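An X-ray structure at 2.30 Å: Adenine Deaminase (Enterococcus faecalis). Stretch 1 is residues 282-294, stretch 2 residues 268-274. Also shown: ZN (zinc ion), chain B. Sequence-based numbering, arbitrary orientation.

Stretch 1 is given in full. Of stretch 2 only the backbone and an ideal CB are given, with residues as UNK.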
# COMPACT_ATOMS: atom_id res chain seq x y z
N PRO A 282 3.34 12.94 -9.96
CA PRO A 282 1.90 13.10 -9.74
C PRO A 282 1.35 12.53 -8.42
O PRO A 282 0.23 12.86 -8.02
CB PRO A 282 1.30 12.43 -10.96
CG PRO A 282 2.23 11.29 -11.17
CD PRO A 282 3.59 11.94 -11.02
N VAL A 283 2.11 11.67 -7.76
CA VAL A 283 1.68 11.10 -6.49
C VAL A 283 2.46 11.82 -5.40
O VAL A 283 3.65 11.59 -5.24
CB VAL A 283 1.96 9.58 -6.40
CG1 VAL A 283 3.20 9.25 -7.16
CG2 VAL A 283 2.11 9.15 -4.94
N TYR A 284 1.79 12.67 -4.65
CA TYR A 284 2.50 13.42 -3.61
C TYR A 284 2.52 12.71 -2.27
O TYR A 284 3.49 12.83 -1.51
CB TYR A 284 1.87 14.80 -3.46
CG TYR A 284 1.98 15.64 -4.71
CD1 TYR A 284 1.06 15.51 -5.76
CD2 TYR A 284 3.01 16.58 -4.85
CE1 TYR A 284 1.17 16.30 -6.92
CE2 TYR A 284 3.13 17.37 -5.99
CZ TYR A 284 2.21 17.23 -7.02
OH TYR A 284 2.34 18.02 -8.14
N ASP A 285 1.45 11.98 -1.98
CA ASP A 285 1.32 11.24 -0.73
C ASP A 285 0.08 10.34 -0.79
O ASP A 285 -0.64 10.33 -1.78
CB ASP A 285 1.25 12.22 0.45
CG ASP A 285 0.23 13.32 0.24
OD1 ASP A 285 0.39 14.40 0.84
OD2 ASP A 285 -0.74 13.12 -0.51
N LEU A 286 -0.16 9.57 0.27
CA LEU A 286 -1.31 8.67 0.28
C LEU A 286 -2.63 9.45 0.27
O LEU A 286 -3.54 9.13 -0.49
CB LEU A 286 -1.25 7.74 1.49
CG LEU A 286 -2.29 6.62 1.55
CD1 LEU A 286 -2.08 5.63 0.42
CD2 LEU A 286 -2.19 5.93 2.90
N ALA A 287 -2.71 10.48 1.11
CA ALA A 287 -3.89 11.34 1.19
C ALA A 287 -4.34 11.80 -0.20
O ALA A 287 -5.54 11.76 -0.52
CB ALA A 287 -3.59 12.56 2.07
N THR A 288 -3.38 12.23 -1.01
CA THR A 288 -3.66 12.70 -2.37
C THR A 288 -4.18 11.58 -3.26
O THR A 288 -5.01 11.79 -4.14
CB THR A 288 -2.38 13.31 -3.00
OG1 THR A 288 -1.95 14.42 -2.22
CG2 THR A 288 -2.64 13.78 -4.42
N THR A 289 -3.68 10.37 -3.03
CA THR A 289 -4.10 9.22 -3.80
C THR A 289 -5.53 8.87 -3.37
O THR A 289 -6.37 8.51 -4.19
CB THR A 289 -3.17 8.02 -3.56
OG1 THR A 289 -1.82 8.42 -3.78
CG2 THR A 289 -3.50 6.88 -4.52
N MSE A 290 -5.80 9.01 -2.08
CA MSE A 290 -7.12 8.73 -1.53
C MSE A 290 -8.15 9.73 -2.10
O MSE A 290 -9.28 9.36 -2.39
CB MSE A 290 -7.08 8.82 -0.01
CG MSE A 290 -6.19 7.75 0.64
SE MSE A 290 -5.75 8.13 2.49
CE MSE A 290 -7.50 7.89 3.27
N GLU A 291 -7.74 10.99 -2.24
CA GLU A 291 -8.62 12.02 -2.78
C GLU A 291 -8.91 11.74 -4.25
O GLU A 291 -9.93 12.18 -4.78
CB GLU A 291 -7.98 13.40 -2.62
CG GLU A 291 -7.63 13.76 -1.19
CD GLU A 291 -6.76 14.99 -1.08
OE1 GLU A 291 -6.00 15.25 -2.04
OE2 GLU A 291 -6.83 15.68 -0.05
N LYS A 292 -8.01 11.02 -4.92
CA LYS A 292 -8.23 10.70 -6.33
C LYS A 292 -9.33 9.66 -6.48
O LYS A 292 -10.17 9.74 -7.37
CB LYS A 292 -6.93 10.21 -6.98
CG LYS A 292 -5.90 11.33 -7.15
CD LYS A 292 -4.61 10.83 -7.80
CE LYS A 292 -3.60 11.98 -7.90
NZ LYS A 292 -2.25 11.52 -8.31
N LEU A 293 -9.35 8.66 -5.60
CA LEU A 293 -10.41 7.66 -5.68
C LEU A 293 -11.71 8.24 -5.16
O LEU A 293 -12.79 7.73 -5.45
CB LEU A 293 -10.01 6.41 -4.91
CG LEU A 293 -9.00 5.71 -5.83
CD1 LEU A 293 -7.77 5.31 -5.07
CD2 LEU A 293 -9.69 4.53 -6.51
N ARG A 294 -11.61 9.32 -4.39
CA ARG A 294 -12.80 9.97 -3.87
C ARG A 294 -13.46 10.68 -5.04
O ARG A 294 -14.67 10.58 -5.23
CB ARG A 294 -12.43 10.99 -2.78
CG ARG A 294 -13.59 11.88 -2.35
CD ARG A 294 -14.82 11.06 -1.99
NE ARG A 294 -15.95 11.89 -1.58
CZ ARG A 294 -17.22 11.60 -1.83
NH1 ARG A 294 -17.53 10.49 -2.50
NH2 ARG A 294 -18.18 12.41 -1.41
N UNK A 268 -7.34 -2.32 -2.45
CA UNK A 268 -6.47 -1.50 -1.63
C UNK A 268 -5.88 -0.34 -2.43
O UNK A 268 -5.62 -0.45 -3.63
CB UNK A 268 -5.35 -2.36 -1.03
N UNK A 269 -5.66 0.76 -1.72
CA UNK A 269 -5.12 1.97 -2.31
C UNK A 269 -3.68 2.17 -1.83
O UNK A 269 -3.41 2.18 -0.63
CB UNK A 269 -5.99 3.18 -1.96
N UNK A 270 -2.76 2.30 -2.78
CA UNK A 270 -1.35 2.50 -2.47
C UNK A 270 -0.76 3.53 -3.44
O UNK A 270 -1.35 3.83 -4.48
CB UNK A 270 -0.58 1.18 -2.55
N UNK A 271 0.43 4.02 -3.11
CA UNK A 271 1.07 5.08 -3.89
C UNK A 271 2.19 4.75 -4.87
O UNK A 271 2.35 5.47 -5.86
CB UNK A 271 1.64 6.10 -2.90
N UNK A 272 2.94 3.69 -4.60
CA UNK A 272 4.12 3.35 -5.41
C UNK A 272 4.95 4.63 -5.44
O UNK A 272 5.46 5.06 -6.47
CB UNK A 272 3.75 2.87 -6.81
N UNK A 273 5.06 5.24 -4.27
CA UNK A 273 5.77 6.49 -4.08
C UNK A 273 7.28 6.32 -3.85
O UNK A 273 7.74 5.31 -3.31
CB UNK A 273 5.15 7.24 -2.90
N UNK A 274 8.03 7.31 -4.30
CA UNK A 274 9.47 7.36 -4.09
C UNK A 274 9.78 8.85 -4.20
O UNK A 274 8.95 9.60 -4.72
CB UNK A 274 10.26 6.51 -5.09
ZN ZN B . 6.96 0.22 -7.19

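Position 268 gives little to read from stretch 1: its ideal CB has nothing of stretch 1 within 5.5 Å, so stretch 1 sets no requirement here, though phi of -143 disfavours proline. The deposited residue is Ser-268, whose OG is hydrogen-bonded elsewhere in the structure.

Position 269 is the opposite case. Its CA-to-CB bond points toward the helix, and the ideal CB lies 4.2 Å from Leu-293 CD1, 5.1 Å from Thr-289 CG2 and 5.2 Å from Leu-286 CD1. These three methyls make an apolar surface with room for several more carbons, and phi/psi of -108/125 suit a beta-branched residue; valine, isoleucine, leucine or methionine would all be reasonable. The deposited residue is Ile-269, in the m,t rotamer. Both of its branches pack on Leu-293 CD1, the CD1 at 3.3 Å, a tight contact, and the CG2 at 3.7 Å; CG2 also lies 3.7 Å from Thr-289 CG2 and 4.4 Å from Leu-286 CD1. The residue has the largest area covered by stretch 1 of any in its segment.

At 270 the extended chain turns CA-to-CB away, so stretch 1 places no demand on the side chain and meets mainly backbone: Leu-286 CD1 lies 4.3 Å from the CA and Thr-289 CG2 3.7 Å from the O of this position. Ser-270 is found here, its OG hydrogen-bonded elsewhere in the structure.

Position 271 faces the start of the helix, where the backbones come close. Its ideal CB is 3.7 Å from Val-283 CG2, 4.3 Å from Thr-289 OG1 and 4.9 Å from Asp-285 O. With a methyl, a hydroxyl and a carbonyl so near, a small residue is favoured: alanine, serine, threonine or valine. Thr-271 is the deposited choice, with chi1 p. Its CG2 fills the gap, 3.4 Å from Thr-289 OG1, 3.6 Å from Leu-286 CA and 3.8 Å from Asp-285 O. Its OG1 instead accepts a weak hydrogen bond from the backbone N of 273, 3.2 Å away, tying the turn to itself.

Position 272 has phi/psi of 52/45, a left-handed conformation that favours glycine, asparagine or aspartate. CA-to-CB runs sideways and the position makes no contact with stretch 1, but the zinc ion lies nearby, so a ligand such as aspartate or histidine would suit. It is Asp-272, whose OD1 binds ZN at 2.2 Å.

Position 273 points toward stretch 1 again, its ideal CB 4.1 Å from Val-283 CG2. Phi/psi of -86/149 welcome a branched aliphatic, and valine, isoleucine or leucine could cover the loop before the helix. Ile-273 does so in the t,t rotamer: its CB packs 4.2 Å from Val-283 CG2, and its CD1 reaches on to lie 3.7 Å from Tyr-284 O and 4.2 Å from Asp-285 CA.

At 274 CA-to-CB points away with no stretch 1 atom near, so size is unconstrained from this side. Tyr-274 occupies this N-cap position, right before a helix, without touching stretch 1.

Stretch 2 (268-274) SISTDIY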
# COMPACT_ATOMS: atom_id res chain seq x y z
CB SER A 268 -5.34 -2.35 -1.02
OG SER A 268 -4.65 -3.09 -2.01
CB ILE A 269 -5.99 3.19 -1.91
CG1 ILE A 269 -7.38 3.03 -2.53
CG2 ILE A 269 -5.34 4.49 -2.37
CD1 ILE A 269 -8.36 4.07 -2.05
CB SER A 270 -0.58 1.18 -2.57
OG SER A 270 -0.72 0.60 -3.85
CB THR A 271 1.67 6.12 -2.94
OG1 THR A 271 2.67 5.47 -2.13
CG2 THR A 271 0.60 6.71 -2.04
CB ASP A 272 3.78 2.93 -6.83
CG ASP A 272 5.03 2.64 -7.65
OD1 ASP A 272 6.05 2.25 -7.05
OD2 ASP A 272 5.01 2.80 -8.89
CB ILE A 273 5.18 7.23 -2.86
CG1 ILE A 273 5.71 8.66 -2.78
CG2 ILE A 273 5.53 6.48 -1.57
CD1 ILE A 273 5.03 9.47 -1.69
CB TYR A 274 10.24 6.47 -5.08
CG TYR A 274 10.43 6.98 -6.49
CD1 TYR A 274 11.67 7.44 -6.92
CD2 TYR A 274 9.38 6.93 -7.40
CE1 TYR A 274 11.87 7.83 -8.24
CE2 TYR A 274 9.57 7.32 -8.72
CZ TYR A 274 10.81 7.77 -9.13
OH TYR A 274 11.00 8.15 -10.44
O HOH W 1 6.03 0.50 -8.95
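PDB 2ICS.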